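Local coordinates for thiamin pyrophosphokinase (Saccharomyces cerevisiae, PDB 1IG0), which makes the coenzyme thiamine diphosphate by transferring a pyrophosphoryl group from ATP to thiamine, releasing AMP, at residues 251-256 with 302-307; 228-233 with 296-301; 71-76 with 100-105; 88-93 with 107-112. One frame throughout, in Å; residues are numbered along the deposited sequence.

Contact 1 (251-256 with 302-307); sequences CGLLPI and DDIILN
Leu254 and Ile305 form an antiparallel hydrogen-bonded pair: Leu254 N donates to Ile305 O at 2.7 Å, approaching almost in line with the carbonyl, and Ile305 N returns a bond to Leu254 O. Gly252 and Asn307 form a second such pair, with Gly252 N 3.0 Å from Asn307 O, and between the two lies the non-hydrogen-bonded pair Leu253-Leu306. On the face with Leu254, the Asn307 carboxamide lies over the glycine backbone, ND2 3.2 Å from Gly252 CA, a place it can take because Gly252 has no CB. Leu254 crosses this amide at about a right angle, its CD1 3.6 Å from Asn307 ND2. An alanine in place of Leu254 would probably open a gap beside the Asn307 amide and leave that group freer to turn. Ile256 CD1 reaches back to Ile305 CB on the same face, after Pro255 has bent the chain in an inverse gamma turn. On the opposite face Leu253 and Leu306 lie side by side, CD1 to CD1 at 3.9 Å, and Ile304 CD1 packs on Leu253 CB at the same distance.

These strands belong to the thiamine-binding part of the enzyme, and the Leu253 side chain lies about 7 Å from a bound thiamine. Beyond Leu253 the backbone bonds to Ser285 of the thiamine pocket, while beyond Ile304 and Leu306 it bonds to strand 225-230. Helix 196-212 packs on Ile305 and Ile256, and Phe196 of the second subunit packs against Leu254.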
# COMPACT_ATOMS: atom_id res chain seq x y z
N CYS B 251 -9.73 2.17 -11.70
CA CYS B 251 -9.07 0.90 -11.47
C CYS B 251 -7.61 1.01 -11.87
O CYS B 251 -7.23 1.96 -12.56
CB CYS B 251 -9.74 -0.22 -12.28
SG CYS B 251 -9.58 -0.08 -14.08
N GLY B 252 -6.81 0.05 -11.44
CA GLY B 252 -5.40 0.09 -11.77
C GLY B 252 -4.80 -1.29 -11.95
O GLY B 252 -5.18 -2.24 -11.26
N LEU B 253 -3.88 -1.40 -12.90
CA LEU B 253 -3.19 -2.66 -13.17
C LEU B 253 -1.85 -2.53 -12.46
O LEU B 253 -0.98 -1.78 -12.89
CB LEU B 253 -3.00 -2.85 -14.68
CG LEU B 253 -4.26 -3.23 -15.48
CD1 LEU B 253 -5.34 -2.18 -15.32
CD2 LEU B 253 -3.89 -3.41 -16.94
N LEU B 254 -1.69 -3.28 -11.37
CA LEU B 254 -0.49 -3.18 -10.55
C LEU B 254 0.45 -4.39 -10.55
O LEU B 254 0.13 -5.43 -9.96
CB LEU B 254 -0.92 -2.88 -9.12
CG LEU B 254 -2.13 -1.93 -9.03
CD1 LEU B 254 -2.65 -1.88 -7.61
CD2 LEU B 254 -1.73 -0.55 -9.52
N PRO B 255 1.62 -4.26 -11.19
CA PRO B 255 2.60 -5.34 -11.25
C PRO B 255 3.48 -5.31 -10.00
O PRO B 255 4.70 -5.16 -10.08
CB PRO B 255 3.38 -5.02 -12.52
CG PRO B 255 3.45 -3.53 -12.46
CD PRO B 255 2.02 -3.15 -12.08
N ILE B 256 2.84 -5.44 -8.84
CA ILE B 256 3.54 -5.41 -7.57
C ILE B 256 4.38 -6.67 -7.38
O ILE B 256 3.87 -7.78 -7.51
CB ILE B 256 2.54 -5.30 -6.40
CG1 ILE B 256 1.53 -4.18 -6.68
CG2 ILE B 256 3.27 -5.02 -5.09
CD1 ILE B 256 0.41 -4.08 -5.66
N ASP B 302 2.11 -12.44 -17.01
CA ASP B 302 2.19 -13.02 -15.67
C ASP B 302 1.05 -12.45 -14.83
O ASP B 302 0.49 -11.41 -15.18
CB ASP B 302 3.53 -12.67 -15.01
CG ASP B 302 4.72 -13.02 -15.89
OD1 ASP B 302 5.15 -12.15 -16.67
OD2 ASP B 302 5.22 -14.16 -15.80
N ASP B 303 0.72 -13.11 -13.73
CA ASP B 303 -0.35 -12.63 -12.87
C ASP B 303 -0.04 -11.21 -12.41
O ASP B 303 1.12 -10.85 -12.21
CB ASP B 303 -0.52 -13.51 -11.63
CG ASP B 303 -0.86 -14.95 -11.96
OD1 ASP B 303 -1.37 -15.20 -13.07
OD2 ASP B 303 -0.63 -15.82 -11.10
N ILE B 304 -1.08 -10.40 -12.24
CA ILE B 304 -0.91 -9.04 -11.77
C ILE B 304 -2.00 -8.73 -10.75
O ILE B 304 -2.98 -9.46 -10.64
CB ILE B 304 -1.01 -7.99 -12.90
CG1 ILE B 304 -2.44 -7.95 -13.46
CG2 ILE B 304 -0.01 -8.32 -14.00
CD1 ILE B 304 -2.74 -6.68 -14.24
N ILE B 305 -1.81 -7.65 -9.99
CA ILE B 305 -2.79 -7.25 -9.00
C ILE B 305 -3.66 -6.15 -9.60
O ILE B 305 -3.16 -5.25 -10.27
CB ILE B 305 -2.12 -6.70 -7.73
CG1 ILE B 305 -1.13 -7.73 -7.17
CG2 ILE B 305 -3.18 -6.34 -6.69
CD1 ILE B 305 -1.76 -9.06 -6.80
N LEU B 306 -4.96 -6.23 -9.35
CA LEU B 306 -5.89 -5.24 -9.86
C LEU B 306 -6.63 -4.62 -8.68
O LEU B 306 -7.03 -5.33 -7.75
CB LEU B 306 -6.90 -5.88 -10.81
CG LEU B 306 -7.92 -4.95 -11.47
CD1 LEU B 306 -7.23 -4.11 -12.53
CD2 LEU B 306 -9.03 -5.77 -12.09
N ASN B 307 -6.77 -3.31 -8.71
CA ASN B 307 -7.50 -2.63 -7.65
C ASN B 307 -8.67 -1.97 -8.36
O ASN B 307 -8.51 -1.35 -9.41
CB ASN B 307 -6.63 -1.60 -6.94
CG ASN B 307 -6.57 -0.27 -7.67
OD1 ASN B 307 -7.34 0.65 -7.39
ND2 ASN B 307 -5.65 -0.16 -8.63

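Contact 2 (228-233 with 296-301); sequences FLIKKN and CFIDTK
Ile230 points toward strand 295-300 and meets Ile298 across the two layers of a beta sandwich, strand 225-230 belonging to one sheet and strand 295-300 to the other. Their CG2 methyls meet at 4.5 Å, a loose apolar contact. Past Ile230 the chain leaves its sheet and crosses to the second one, where it goes on as strand 235-238 beside 295-300.

Lys232 packs its aliphatic part on the carbonyls at the end of strand 295-300 and just past it: CB is 3.3 Å from Thr300 O, and CD, on a chain extended beyond CG, is 3.5 Å from Lys301 O before the side chain leads away. Asp299 has CG anti to its own backbone N (chi1 -176°), and its carboxylate lies beside the Asn233 backbone, OD1 3.2 Å from Asn233 CA. The Thr300 hydroxyl is hydrogen-bonded to Asp302 O, and Lys231 NZ turns to Ser210 and Asp303.

Asn233 N donates to Thr300 O at 2.7 Å in a nearly straight bond (176°). A water accepts from Thr300 N and donates to Lys231 O and Ile298 O, each of these two at 2.8 Å.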
# COMPACT_ATOMS: atom_id res chain seq x y z
N PHE B 228 -7.49 -7.58 -5.72
CA PHE B 228 -7.41 -9.01 -5.99
C PHE B 228 -6.44 -9.33 -7.11
O PHE B 228 -5.93 -8.43 -7.78
CB PHE B 228 -8.80 -9.55 -6.31
CG PHE B 228 -9.47 -8.83 -7.44
CD1 PHE B 228 -9.46 -9.36 -8.73
CD2 PHE B 228 -10.11 -7.61 -7.23
CE1 PHE B 228 -10.08 -8.69 -9.78
CE2 PHE B 228 -10.72 -6.93 -8.27
CZ PHE B 228 -10.71 -7.47 -9.55
N LEU B 229 -6.19 -10.62 -7.33
CA LEU B 229 -5.25 -11.03 -8.36
C LEU B 229 -5.93 -11.40 -9.68
O LEU B 229 -6.99 -12.03 -9.70
CB LEU B 229 -4.41 -12.21 -7.86
CG LEU B 229 -3.25 -12.66 -8.76
CD1 LEU B 229 -2.13 -13.22 -7.90
CD2 LEU B 229 -3.74 -13.70 -9.76
N ILE B 230 -5.29 -11.00 -10.77
CA ILE B 230 -5.76 -11.28 -12.12
C ILE B 230 -4.81 -12.30 -12.73
O ILE B 230 -3.62 -12.04 -12.90
CB ILE B 230 -5.76 -9.99 -12.98
CG1 ILE B 230 -6.89 -9.07 -12.53
CG2 ILE B 230 -5.89 -10.35 -14.46
CD1 ILE B 230 -8.27 -9.66 -12.68
N LYS B 231 -5.33 -13.48 -13.05
CA LYS B 231 -4.52 -14.53 -13.65
C LYS B 231 -4.05 -14.14 -15.05
O LYS B 231 -4.74 -13.44 -15.79
CB LYS B 231 -5.30 -15.85 -13.72
CG LYS B 231 -5.62 -16.48 -12.36
CD LYS B 231 -4.57 -17.49 -11.91
CE LYS B 231 -3.44 -16.88 -11.09
NZ LYS B 231 -2.41 -17.90 -10.71
N LYS B 232 -2.85 -14.60 -15.39
CA LYS B 232 -2.22 -14.33 -16.68
C LYS B 232 -2.96 -14.96 -17.86
O LYS B 232 -3.85 -15.79 -17.69
CB LYS B 232 -0.80 -14.88 -16.66
CG LYS B 232 -0.77 -16.38 -16.36
CD LYS B 232 0.63 -16.95 -16.32
CE LYS B 232 0.57 -18.44 -16.01
NZ LYS B 232 1.91 -19.09 -16.02
N ASN B 233 -2.57 -14.54 -19.06
CA ASN B 233 -3.11 -15.07 -20.31
C ASN B 233 -4.57 -14.79 -20.68
O ASN B 233 -5.15 -15.51 -21.50
CB ASN B 233 -2.85 -16.57 -20.36
CG ASN B 233 -1.37 -16.89 -20.37
OD1 ASN B 233 -0.96 -17.98 -19.97
ND2 ASN B 233 -0.55 -15.95 -20.83
N CYS B 296 -14.66 -6.06 -19.18
CA CYS B 296 -13.32 -5.59 -19.51
C CYS B 296 -12.39 -6.80 -19.61
O CYS B 296 -12.45 -7.70 -18.78
CB CYS B 296 -12.82 -4.63 -18.43
SG CYS B 296 -11.13 -4.07 -18.65
N PHE B 297 -11.55 -6.81 -20.63
CA PHE B 297 -10.62 -7.91 -20.85
C PHE B 297 -9.18 -7.48 -20.59
O PHE B 297 -8.73 -6.46 -21.11
CB PHE B 297 -10.74 -8.43 -22.29
CG PHE B 297 -9.81 -9.56 -22.62
CD1 PHE B 297 -9.97 -10.81 -22.03
CD2 PHE B 297 -8.78 -9.37 -23.53
CE1 PHE B 297 -9.11 -11.87 -22.36
CE2 PHE B 297 -7.91 -10.41 -23.87
CZ PHE B 297 -8.08 -11.66 -23.28
N ILE B 298 -8.47 -8.25 -19.78
CA ILE B 298 -7.08 -7.95 -19.46
C ILE B 298 -6.24 -9.20 -19.67
O ILE B 298 -6.48 -10.24 -19.05
CB ILE B 298 -6.92 -7.47 -18.00
CG1 ILE B 298 -7.67 -6.15 -17.81
CG2 ILE B 298 -5.44 -7.29 -17.66
CD1 ILE B 298 -7.71 -5.65 -16.38
N ASP B 299 -5.25 -9.10 -20.55
CA ASP B 299 -4.37 -10.22 -20.86
C ASP B 299 -2.92 -9.87 -20.54
O ASP B 299 -2.28 -9.09 -21.26
CB ASP B 299 -4.50 -10.57 -22.35
CG ASP B 299 -3.68 -11.80 -22.73
OD1 ASP B 299 -2.95 -12.33 -21.87
OD2 ASP B 299 -3.78 -12.23 -23.90
N THR B 300 -2.41 -10.45 -19.46
CA THR B 300 -1.03 -10.21 -19.04
C THR B 300 -0.20 -11.48 -19.15
O THR B 300 -0.73 -12.59 -19.09
CB THR B 300 -0.97 -9.69 -17.59
OG1 THR B 300 -1.67 -10.59 -16.73
CG2 THR B 300 -1.58 -8.30 -17.50
N LYS B 301 1.11 -11.31 -19.30
CA LYS B 301 2.04 -12.43 -19.43
C LYS B 301 2.15 -13.18 -18.11
O LYS B 301 2.29 -14.41 -18.08
CB LYS B 301 3.42 -11.90 -19.84
CG LYS B 301 4.39 -12.97 -20.30
CD LYS B 301 5.75 -12.36 -20.57
CE LYS B 301 6.60 -13.26 -21.46
NZ LYS B 301 5.99 -13.40 -22.81
O HOH W 1 -4.47 -11.95 -18.15

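Contact 3 (71-76 with 100-105); sequences AANRLY and SLSEKV
The side of helix 71-78 meets the first turn of helix 103-111 most closely at Asn73 and Val105, whose CA atoms are 6.1 Å apart. The Asn73 carboxamide bridges the residues leading into that turn with both its polar atoms. OD1 accepts from Ser102 N at 2.9 Å, the N-H lying in the carboxamide plane on a lone pair, while ND2 donates to Ser100 O at 2.9 Å from above the plane of that carbonyl (39° out of it). With a bond on each branch of the flat group, its rotation is fixed. Ser102 is the N-cap residue, its OG accepting a weak bond from Val105 N, so Asn73 holds the backbone of the cap itself.

Apolar contacts flank this pair. Ala72 CB sits against Leu101 CD1 at 3.6 Å and also touches Val105 CG1. The other valine methyl, CG2, packs obliquely on the Tyr76 ring, 3.6 Å from CD2. Lys104, bent at its last two torsions, curls back across the tyrosine to put NZ 3.1 Å from CE2. The same ring makes a cation-pi contact with Arg86 and meets Tyr108 edge-to-face.

Ser100 OG reaches Asp69 in a weak bond, and its side chain lies about 10 Å from a bound thiamine. Helices 71-78 and 103-111, joined here through the N-capped turn, lie in one helical layer of the alpha-beta-alpha catalytic domain.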
# COMPACT_ATOMS: atom_id res chain seq x y z
N ALA B 71 -7.20 -8.49 15.89
CA ALA B 71 -8.44 -8.21 15.17
C ALA B 71 -9.65 -8.41 16.07
O ALA B 71 -10.71 -7.84 15.84
CB ALA B 71 -8.54 -9.11 13.95
N ALA B 72 -9.49 -9.24 17.10
CA ALA B 72 -10.57 -9.51 18.04
C ALA B 72 -10.92 -8.23 18.79
O ALA B 72 -12.09 -7.96 19.06
CB ALA B 72 -10.16 -10.60 19.03
N ASN B 73 -9.90 -7.44 19.12
CA ASN B 73 -10.11 -6.18 19.81
C ASN B 73 -10.86 -5.24 18.87
O ASN B 73 -11.82 -4.58 19.26
CB ASN B 73 -8.78 -5.52 20.20
CG ASN B 73 -7.96 -6.36 21.16
OD1 ASN B 73 -8.49 -6.92 22.12
ND2 ASN B 73 -6.66 -6.44 20.91
N ARG B 74 -10.41 -5.22 17.62
CA ARG B 74 -11.01 -4.38 16.59
C ARG B 74 -12.50 -4.66 16.43
O ARG B 74 -13.31 -3.73 16.38
CB ARG B 74 -10.30 -4.62 15.25
CG ARG B 74 -8.79 -4.42 15.29
CD ARG B 74 -8.42 -2.99 15.65
NE ARG B 74 -6.97 -2.79 15.62
CZ ARG B 74 -6.38 -1.62 15.84
NH1 ARG B 74 -7.11 -0.54 16.11
NH2 ARG B 74 -5.06 -1.52 15.79
N LEU B 75 -12.86 -5.93 16.35
CA LEU B 75 -14.26 -6.33 16.20
C LEU B 75 -15.04 -5.96 17.46
O LEU B 75 -16.13 -5.41 17.38
CB LEU B 75 -14.35 -7.84 15.96
CG LEU B 75 -15.76 -8.41 15.78
CD1 LEU B 75 -16.42 -7.79 14.55
CD2 LEU B 75 -15.69 -9.92 15.65
N TYR B 76 -14.45 -6.28 18.61
CA TYR B 76 -15.07 -6.00 19.90
C TYR B 76 -15.45 -4.52 20.01
O TYR B 76 -16.58 -4.19 20.37
CB TYR B 76 -14.10 -6.36 21.03
CG TYR B 76 -14.67 -6.20 22.42
CD1 TYR B 76 -15.56 -7.14 22.94
CD2 TYR B 76 -14.32 -5.11 23.21
CE1 TYR B 76 -16.08 -6.99 24.23
CE2 TYR B 76 -14.83 -4.95 24.49
CZ TYR B 76 -15.71 -5.90 24.99
OH TYR B 76 -16.22 -5.74 26.26
N SER B 100 -1.33 -9.16 22.10
CA SER B 100 -2.00 -7.88 21.87
C SER B 100 -3.48 -7.96 22.23
O SER B 100 -4.17 -6.94 22.27
CB SER B 100 -1.87 -7.46 20.41
OG SER B 100 -2.61 -8.32 19.57
N LEU B 101 -3.96 -9.17 22.50
CA LEU B 101 -5.35 -9.38 22.85
C LEU B 101 -5.70 -8.78 24.21
O LEU B 101 -5.09 -9.11 25.23
CB LEU B 101 -5.67 -10.88 22.85
CG LEU B 101 -7.13 -11.30 22.97
CD1 LEU B 101 -7.93 -10.71 21.82
CD2 LEU B 101 -7.22 -12.82 22.96
N SER B 102 -6.69 -7.89 24.22
CA SER B 102 -7.14 -7.25 25.45
C SER B 102 -7.63 -8.31 26.43
O SER B 102 -8.35 -9.24 26.05
CB SER B 102 -8.28 -6.28 25.15
OG SER B 102 -8.96 -5.89 26.33
N GLU B 103 -7.23 -8.19 27.70
CA GLU B 103 -7.65 -9.15 28.71
C GLU B 103 -9.17 -9.19 28.74
O GLU B 103 -9.78 -10.25 28.86
CB GLU B 103 -7.10 -8.76 30.08
CG GLU B 103 -7.43 -9.76 31.18
CD GLU B 103 -6.76 -9.43 32.51
OE1 GLU B 103 -6.23 -8.30 32.64
OE2 GLU B 103 -6.78 -10.28 33.41
N LYS B 104 -9.79 -8.01 28.62
CA LYS B 104 -11.24 -7.89 28.62
C LYS B 104 -11.83 -8.57 27.39
O LYS B 104 -12.83 -9.29 27.48
CB LYS B 104 -11.63 -6.41 28.65
CG LYS B 104 -13.09 -6.12 28.37
CD LYS B 104 -13.43 -4.66 28.63
CE LYS B 104 -12.50 -3.71 27.89
NZ LYS B 104 -12.57 -3.89 26.41
N VAL B 105 -11.21 -8.34 26.23
CA VAL B 105 -11.68 -8.93 24.99
C VAL B 105 -11.52 -10.45 25.00
O VAL B 105 -12.40 -11.18 24.55
CB VAL B 105 -10.92 -8.34 23.77
CG1 VAL B 105 -11.34 -9.06 22.49
CG2 VAL B 105 -11.20 -6.85 23.66

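Contact 4 (88-93 with 107-112); sequences KYLPNY and KYYRKN
The Tyr109 ring is packed from two directions by Leu90 and Pro91. Leu90 CD2 comes in at the ring edge, near its plane, 3.8 Å from CE2, whereas Pro91 holds CG over one face and CD 3.7 Å from CE2. The first torsion of Leu90 sets CG anti to the carbonyl carbon (chi1 -63°), and the branch then divides: CD2 goes to the two tyrosines, touching Tyr108 CE2 obliquely, and CD1 reaches Asn112 CB at 3.9 Å.

These apolar contacts seat the linker between helix 83-88 and strand 93-96 against the last turns of helix 103-111, within the alpha-beta-alpha catalytic domain. Leu75 and Ala72 of helix 71-78 also pack on Tyr109. An alanine in place of Tyr109 would probably open a gap beside Leu90 and Pro91 and leave a bridging water without its hydroxyl donor.

Of the polar contacts, that water accepts from Tyr109 OH at 2.9 Å and donates to Tyr89 O at 2.8 Å, so it joins ring and linker backbone. At the helix end, Tyr108 O receives both Asn112 N and Asn112 ND2, from opposite faces of its plane, ND2 at 2.8 Å. The same ND2 lies 3.3 Å above the Tyr108 ring, toward its rim.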
# COMPACT_ATOMS: atom_id res chain seq x y z
N LYS B 88 -24.33 -11.32 18.34
CA LYS B 88 -24.79 -11.86 17.07
C LYS B 88 -23.62 -12.04 16.10
O LYS B 88 -23.66 -12.91 15.23
CB LYS B 88 -25.83 -10.93 16.44
CG LYS B 88 -26.24 -11.32 15.03
CD LYS B 88 -27.28 -10.36 14.47
CE LYS B 88 -27.60 -10.67 13.01
NZ LYS B 88 -28.12 -12.05 12.83
N TYR B 89 -22.58 -11.23 16.27
CA TYR B 89 -21.43 -11.32 15.38
C TYR B 89 -20.15 -11.83 16.03
O TYR B 89 -19.11 -11.16 16.02
CB TYR B 89 -21.19 -9.96 14.73
CG TYR B 89 -22.36 -9.52 13.88
CD1 TYR B 89 -23.35 -8.68 14.39
CD2 TYR B 89 -22.52 -10.01 12.59
CE1 TYR B 89 -24.47 -8.33 13.63
CE2 TYR B 89 -23.64 -9.68 11.82
CZ TYR B 89 -24.60 -8.84 12.35
OH TYR B 89 -25.71 -8.52 11.60
N LEU B 90 -20.23 -13.03 16.59
CA LEU B 90 -19.08 -13.66 17.23
C LEU B 90 -18.26 -14.37 16.16
O LEU B 90 -18.82 -15.04 15.29
CB LEU B 90 -19.55 -14.70 18.26
CG LEU B 90 -20.35 -14.23 19.47
CD1 LEU B 90 -20.89 -15.43 20.22
CD2 LEU B 90 -19.47 -13.39 20.38
N PRO B 91 -16.93 -14.23 16.19
CA PRO B 91 -16.10 -14.89 15.19
C PRO B 91 -16.01 -16.38 15.52
O PRO B 91 -16.19 -16.78 16.67
CB PRO B 91 -14.76 -14.18 15.33
CG PRO B 91 -14.71 -13.91 16.80
CD PRO B 91 -16.11 -13.41 17.10
N ASN B 92 -15.72 -17.21 14.52
CA ASN B 92 -15.60 -18.64 14.75
C ASN B 92 -14.25 -18.95 15.39
O ASN B 92 -14.17 -19.78 16.29
CB ASN B 92 -15.75 -19.43 13.45
CG ASN B 92 -17.12 -19.27 12.82
OD1 ASN B 92 -17.33 -18.40 11.99
ND2 ASN B 92 -18.06 -20.11 13.24
N TYR B 93 -13.21 -18.27 14.93
CA TYR B 93 -11.86 -18.47 15.47
C TYR B 93 -11.12 -17.16 15.72
O TYR B 93 -11.41 -16.13 15.10
CB TYR B 93 -10.98 -19.27 14.51
CG TYR B 93 -11.44 -20.66 14.15
CD1 TYR B 93 -12.19 -20.90 13.00
CD2 TYR B 93 -11.06 -21.76 14.92
CE1 TYR B 93 -12.55 -22.19 12.62
CE2 TYR B 93 -11.41 -23.06 14.55
CZ TYR B 93 -12.15 -23.26 13.40
OH TYR B 93 -12.48 -24.54 13.01
N LYS B 107 -11.46 -12.54 27.59
CA LYS B 107 -12.47 -13.13 28.46
C LYS B 107 -13.85 -13.17 27.83
O LYS B 107 -14.57 -14.16 27.95
CB LYS B 107 -12.55 -12.36 29.79
CG LYS B 107 -11.38 -12.58 30.74
CD LYS B 107 -11.80 -12.26 32.17
CE LYS B 107 -10.71 -12.57 33.19
NZ LYS B 107 -9.59 -11.58 33.15
N TYR B 108 -14.22 -12.09 27.15
CA TYR B 108 -15.53 -12.00 26.50
C TYR B 108 -15.75 -13.07 25.44
O TYR B 108 -16.78 -13.75 25.44
CB TYR B 108 -15.71 -10.62 25.85
CG TYR B 108 -17.02 -10.49 25.10
CD1 TYR B 108 -18.22 -10.33 25.79
CD2 TYR B 108 -17.05 -10.56 23.71
CE1 TYR B 108 -19.43 -10.24 25.10
CE2 TYR B 108 -18.26 -10.47 23.02
CZ TYR B 108 -19.44 -10.31 23.72
OH TYR B 108 -20.63 -10.23 23.03
N TYR B 109 -14.80 -13.23 24.54
CA TYR B 109 -14.92 -14.22 23.48
C TYR B 109 -14.73 -15.64 23.95
O TYR B 109 -15.33 -16.57 23.41
CB TYR B 109 -13.95 -13.89 22.34
CG TYR B 109 -14.41 -12.72 21.50
CD1 TYR B 109 -13.55 -11.67 21.20
CD2 TYR B 109 -15.72 -12.66 21.04
CE1 TYR B 109 -13.99 -10.58 20.45
CE2 TYR B 109 -16.17 -11.58 20.29
CZ TYR B 109 -15.30 -10.54 20.00
OH TYR B 109 -15.75 -9.46 19.28
N ARG B 110 -13.91 -15.83 24.98
CA ARG B 110 -13.70 -17.17 25.50
C ARG B 110 -14.99 -17.63 26.16
O ARG B 110 -15.44 -18.76 25.97
CB ARG B 110 -12.57 -17.21 26.53
CG ARG B 110 -12.07 -18.62 26.75
CD ARG B 110 -11.15 -18.77 27.94
NE ARG B 110 -10.43 -20.04 27.89
CZ ARG B 110 -11.01 -21.22 27.68
NH1 ARG B 110 -12.32 -21.30 27.50
NH2 ARG B 110 -10.28 -22.32 27.64
N LYS B 111 -15.59 -16.73 26.94
CA LYS B 111 -16.83 -17.03 27.64
C LYS B 111 -17.92 -17.39 26.63
O LYS B 111 -18.74 -18.27 26.88
CB LYS B 111 -17.29 -15.83 28.47
CG LYS B 111 -17.85 -16.20 29.84
CD LYS B 111 -18.91 -15.21 30.30
CE LYS B 111 -18.39 -13.78 30.38
NZ LYS B 111 -17.35 -13.59 31.43
N ASN B 112 -17.91 -16.70 25.49
CA ASN B 112 -18.90 -16.95 24.44
C ASN B 112 -18.52 -18.08 23.49
O ASN B 112 -18.98 -18.14 22.35
CB ASN B 112 -19.18 -15.66 23.67
CG ASN B 112 -20.09 -14.72 24.44
OD1 ASN B 112 -21.26 -15.03 24.67
ND2 ASN B 112 -19.56 -13.58 24.84
O HOH W 2 -18.46 -9.96 18.44

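Overall arrangement
From the N terminus, helix 71-78 comes first, then the 88-93 linker, then the 100-105 turn and the 107-112 helix end. Contact 3 closes the first loop, 71-76 to 100-105, and contact 4 opens inside it and closes outside, so the two cross. They share helix 103-111 and meet where Tyr109 packs on helix 71-78. After both have closed, contact 2 closes the loop from 228-233 to 296-301 and contact 1 that from 251-256 to 302-307; these two also cross. They are joined by the Asp303-Lys231 salt bridge and by the pairing of strands 225-230 and 304-310. The two pairs lie on opposite sides of the chain's centre, one in the catalytic domain's helical layer, the other in the beta sandwich.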